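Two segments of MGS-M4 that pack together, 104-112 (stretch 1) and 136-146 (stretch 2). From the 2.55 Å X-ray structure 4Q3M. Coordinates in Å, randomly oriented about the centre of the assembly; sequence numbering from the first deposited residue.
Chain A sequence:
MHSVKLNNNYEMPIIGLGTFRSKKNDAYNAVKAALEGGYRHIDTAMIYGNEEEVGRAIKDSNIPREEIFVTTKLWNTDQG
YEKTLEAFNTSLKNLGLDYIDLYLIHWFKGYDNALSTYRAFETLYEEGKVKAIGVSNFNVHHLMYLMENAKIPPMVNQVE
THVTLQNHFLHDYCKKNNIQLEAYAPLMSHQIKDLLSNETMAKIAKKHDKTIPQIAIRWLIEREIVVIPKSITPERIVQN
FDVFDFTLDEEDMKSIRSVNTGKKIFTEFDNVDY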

# COMPACT_ATOMS: atom_id res chain seq x y z
N LEU A 104 -3.37 -6.40 -19.81
CA LEU A 104 -3.57 -5.81 -18.49
C LEU A 104 -3.36 -4.30 -18.46
O LEU A 104 -2.54 -3.77 -19.20
CB LEU A 104 -2.64 -6.46 -17.47
CG LEU A 104 -2.66 -7.99 -17.31
CD1 LEU A 104 -1.59 -8.43 -16.33
CD2 LEU A 104 -4.03 -8.46 -16.86
N ILE A 105 -4.12 -3.63 -17.60
CA ILE A 105 -3.83 -2.24 -17.26
C ILE A 105 -2.73 -2.25 -16.21
O ILE A 105 -2.89 -2.82 -15.13
CB ILE A 105 -5.07 -1.51 -16.71
CG1 ILE A 105 -6.24 -1.62 -17.70
CG2 ILE A 105 -4.75 -0.05 -16.43
CD1 ILE A 105 -7.51 -0.94 -17.24
N HIS A 106 -1.59 -1.63 -16.53
CA HIS A 106 -0.39 -1.77 -15.72
C HIS A 106 -0.51 -1.13 -14.34
O HIS A 106 -0.14 -1.74 -13.34
CB HIS A 106 0.81 -1.16 -16.47
CG HIS A 106 2.12 -1.80 -16.13
ND1 HIS A 106 3.16 -1.89 -17.03
CD2 HIS A 106 2.56 -2.39 -14.99
CE1 HIS A 106 4.18 -2.50 -16.46
NE2 HIS A 106 3.84 -2.82 -15.22
N TRP A 107 -1.04 0.09 -14.29
CA TRP A 107 -1.22 0.80 -13.03
C TRP A 107 -2.55 1.53 -12.98
O TRP A 107 -3.16 1.80 -14.01
CB TRP A 107 -0.08 1.80 -12.80
CG TRP A 107 1.28 1.18 -12.65
CD1 TRP A 107 2.17 0.90 -13.65
CD2 TRP A 107 1.92 0.78 -11.43
NE1 TRP A 107 3.31 0.35 -13.13
CE2 TRP A 107 3.18 0.26 -11.77
CE3 TRP A 107 1.53 0.80 -10.09
CZ2 TRP A 107 4.07 -0.23 -10.82
CZ3 TRP A 107 2.42 0.31 -9.14
CH2 TRP A 107 3.67 -0.19 -9.51
N PHE A 108 -3.00 1.86 -11.77
CA PHE A 108 -4.21 2.66 -11.60
C PHE A 108 -3.89 4.14 -11.74
O PHE A 108 -2.99 4.66 -11.08
CB PHE A 108 -4.85 2.39 -10.23
CG PHE A 108 -6.11 3.16 -9.99
CD1 PHE A 108 -7.31 2.75 -10.54
CD2 PHE A 108 -6.10 4.31 -9.21
CE1 PHE A 108 -8.48 3.46 -10.32
CE2 PHE A 108 -7.26 5.02 -8.99
CZ PHE A 108 -8.45 4.60 -9.54
N LYS A 109 -4.63 4.82 -12.62
CA LYS A 109 -4.40 6.24 -12.87
C LYS A 109 -5.72 7.01 -12.84
O LYS A 109 -5.97 7.86 -13.70
CB LYS A 109 -3.71 6.44 -14.22
CG LYS A 109 -2.34 5.78 -14.33
CD LYS A 109 -1.29 6.54 -13.53
CE LYS A 109 -1.05 7.92 -14.11
NZ LYS A 109 0.08 8.62 -13.44
N GLY A 110 -6.55 6.72 -11.85
CA GLY A 110 -7.86 7.35 -11.75
C GLY A 110 -8.95 6.43 -12.28
O GLY A 110 -8.70 5.62 -13.17
N TYR A 111 -10.15 6.57 -11.73
CA TYR A 111 -11.27 5.71 -12.12
C TYR A 111 -11.67 5.92 -13.58
O TYR A 111 -11.88 4.96 -14.32
CB TYR A 111 -12.48 5.96 -11.22
CG TYR A 111 -12.26 5.56 -9.77
CD1 TYR A 111 -11.95 4.25 -9.43
CD2 TYR A 111 -12.37 6.50 -8.75
CE1 TYR A 111 -11.75 3.89 -8.11
CE2 TYR A 111 -12.18 6.14 -7.43
CZ TYR A 111 -11.87 4.84 -7.12
OH TYR A 111 -11.67 4.48 -5.80
N ASP A 112 -11.77 7.19 -13.98
CA ASP A 112 -12.19 7.52 -15.34
C ASP A 112 -11.20 7.01 -16.37
O ASP A 112 -11.59 6.49 -17.42
CB ASP A 112 -12.36 9.04 -15.49
CG ASP A 112 -12.93 9.42 -16.84
OD1 ASP A 112 -14.17 9.44 -16.98
OD2 ASP A 112 -12.14 9.71 -17.76
N SER A 136 -3.59 -4.70 -13.38
CA SER A 136 -2.40 -4.91 -12.58
C SER A 136 -2.22 -3.75 -11.61
O SER A 136 -2.55 -2.61 -11.94
CB SER A 136 -1.16 -5.07 -13.47
OG SER A 136 0.00 -5.27 -12.70
N ASN A 137 -1.70 -4.05 -10.42
CA ASN A 137 -1.52 -3.06 -9.37
C ASN A 137 -2.81 -2.34 -9.00
O ASN A 137 -2.81 -1.16 -8.66
CB ASN A 137 -0.45 -2.03 -9.76
CG ASN A 137 0.92 -2.64 -9.94
OD1 ASN A 137 1.56 -3.06 -8.97
ND2 ASN A 137 1.39 -2.70 -11.18
N PHE A 138 -3.92 -3.07 -9.08
CA PHE A 138 -5.21 -2.54 -8.66
C PHE A 138 -5.55 -3.01 -7.25
O PHE A 138 -5.49 -4.21 -6.96
CB PHE A 138 -6.32 -2.96 -9.63
CG PHE A 138 -6.51 -2.01 -10.78
CD1 PHE A 138 -5.42 -1.45 -11.43
CD2 PHE A 138 -7.78 -1.68 -11.22
CE1 PHE A 138 -5.59 -0.58 -12.49
CE2 PHE A 138 -7.96 -0.81 -12.29
CZ PHE A 138 -6.86 -0.26 -12.92
N ASN A 139 -5.89 -2.07 -6.37
CA ASN A 139 -6.31 -2.42 -5.03
C ASN A 139 -7.81 -2.72 -5.00
O ASN A 139 -8.45 -2.73 -6.05
CB ASN A 139 -5.97 -1.31 -4.04
CG ASN A 139 -5.67 -1.83 -2.65
OD1 ASN A 139 -6.03 -2.96 -2.31
ND2 ASN A 139 -5.01 -1.02 -1.83
N VAL A 140 -8.35 -2.95 -3.81
CA VAL A 140 -9.74 -3.38 -3.67
C VAL A 140 -10.74 -2.36 -4.23
O VAL A 140 -11.60 -2.72 -5.03
CB VAL A 140 -10.09 -3.66 -2.20
CG1 VAL A 140 -11.59 -3.85 -2.03
CG2 VAL A 140 -9.33 -4.88 -1.70
N HIS A 141 -10.61 -1.10 -3.83
CA HIS A 141 -11.57 -0.08 -4.26
C HIS A 141 -11.45 0.21 -5.75
O HIS A 141 -12.41 0.67 -6.38
CB HIS A 141 -11.40 1.21 -3.44
CG HIS A 141 -10.02 1.78 -3.47
ND1 HIS A 141 -8.98 1.25 -2.75
CD2 HIS A 141 -9.51 2.85 -4.12
CE1 HIS A 141 -7.88 1.96 -2.96
NE2 HIS A 141 -8.18 2.94 -3.79
N HIS A 142 -10.28 -0.06 -6.32
CA HIS A 142 -10.11 0.05 -7.77
C HIS A 142 -10.88 -1.06 -8.47
O HIS A 142 -11.51 -0.83 -9.50
CB HIS A 142 -8.63 -0.02 -8.15
CG HIS A 142 -7.78 1.02 -7.47
ND1 HIS A 142 -6.47 0.80 -7.13
CD2 HIS A 142 -8.07 2.28 -7.08
CE1 HIS A 142 -5.98 1.88 -6.55
NE2 HIS A 142 -6.93 2.80 -6.51
N LEU A 143 -10.83 -2.25 -7.90
CA LEU A 143 -11.53 -3.40 -8.45
C LEU A 143 -13.04 -3.24 -8.31
O LEU A 143 -13.79 -3.61 -9.22
CB LEU A 143 -11.07 -4.69 -7.77
CG LEU A 143 -9.60 -5.08 -7.98
CD1 LEU A 143 -9.25 -6.32 -7.18
CD2 LEU A 143 -9.31 -5.28 -9.46
N MET A 144 -13.48 -2.70 -7.18
CA MET A 144 -14.90 -2.47 -6.94
C MET A 144 -15.52 -1.59 -8.02
O MET A 144 -16.66 -1.79 -8.42
CB MET A 144 -15.13 -1.84 -5.56
CG MET A 144 -14.73 -2.72 -4.39
SD MET A 144 -15.43 -2.21 -2.81
CE MET A 144 -14.69 -0.60 -2.60
N TYR A 145 -14.74 -0.61 -8.48
CA TYR A 145 -15.20 0.30 -9.52
C TYR A 145 -15.37 -0.42 -10.85
O TYR A 145 -16.33 -0.19 -11.58
CB TYR A 145 -14.23 1.47 -9.67
CG TYR A 145 -14.68 2.53 -10.65
CD1 TYR A 145 -15.59 3.51 -10.27
CD2 TYR A 145 -14.21 2.54 -11.96
CE1 TYR A 145 -16.01 4.48 -11.16
CE2 TYR A 145 -14.63 3.50 -12.86
CZ TYR A 145 -15.53 4.47 -12.45
OH TYR A 145 -15.94 5.43 -13.35
N LEU A 146 -14.39 -1.22 -11.21
CA LEU A 146 -14.46 -2.03 -12.38
C LEU A 146 -15.57 -3.13 -12.35
O LEU A 146 -16.24 -3.33 -13.32
CB LEU A 146 -13.08 -2.61 -12.64
CG LEU A 146 -12.35 -2.25 -13.91
CD1 LEU A 146 -12.47 -0.79 -14.25
CD2 LEU A 146 -10.91 -2.62 -13.78
O HOH W 1 4.53 -3.40 -12.04
O HOH W 2 -1.78 1.35 -9.08

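Stretch 2 meets the end of a strand and the loop after it first through its backbone. Ser136 N donates to Ile105 O at 2.7 Å, but the N-H...O angle of 120° marks the bond as weak. The small Ser136 side chain points toward stretch 1, its CB 4.4 Å from Leu104 CD1, and its hydroxyl is satisfied elsewhere in the structure.

Asn137 supplies the best-aligned polar link: ND2 donates to His106 O over 2.8 Å at 179°, essentially linear. The planar amide also lies over one face of the Trp107 indole, with CG 3.4 Å from Trp107 CZ3. Its backbone is joined to stretch 1 by a water that donates to Asn137 O (2.7 Å) and accepts from Phe108 N (3.0 Å); those two atoms are 4.3 Å apart, too far for a direct bond.

Phe138 starts sideways, yet its ring reaches stretch 1. CE1 lies 4.1 Å from Ile105 CG2 and 3.8 Å from Phe108 CB, while the Phe108 ring presents its edge to the Phe138 face (planes at 85°, centroids 5.5 Å apart).

Asn139 precedes the helix and makes no contact across. The edge of His141 meets Tyr111, CD2 to OH at 3.2 Å. The His142 ring stacks face-to-face on Phe108, with centroids 3.5 Å apart and planes at 14°. Held at ND1 by Asn139 N (3.0 Å, 161°) and at NE2 by a partner elsewhere in the structure, the buried imidazole offers its flat face to the hydrocarbon ring.

Three residues further on, Tyr145 points toward stretch 1, its broad ring giving Tyr111 a wide face to rest against. Tyr111 CB sits 3.6 Å from the Tyr145 ring centroid, 12° off the normal, a CH-pi contact; the rings themselves are oblique, at 33°. Together the stretches bury 712 Å², both sides summed, Tyr111 being most covered at 110 Å².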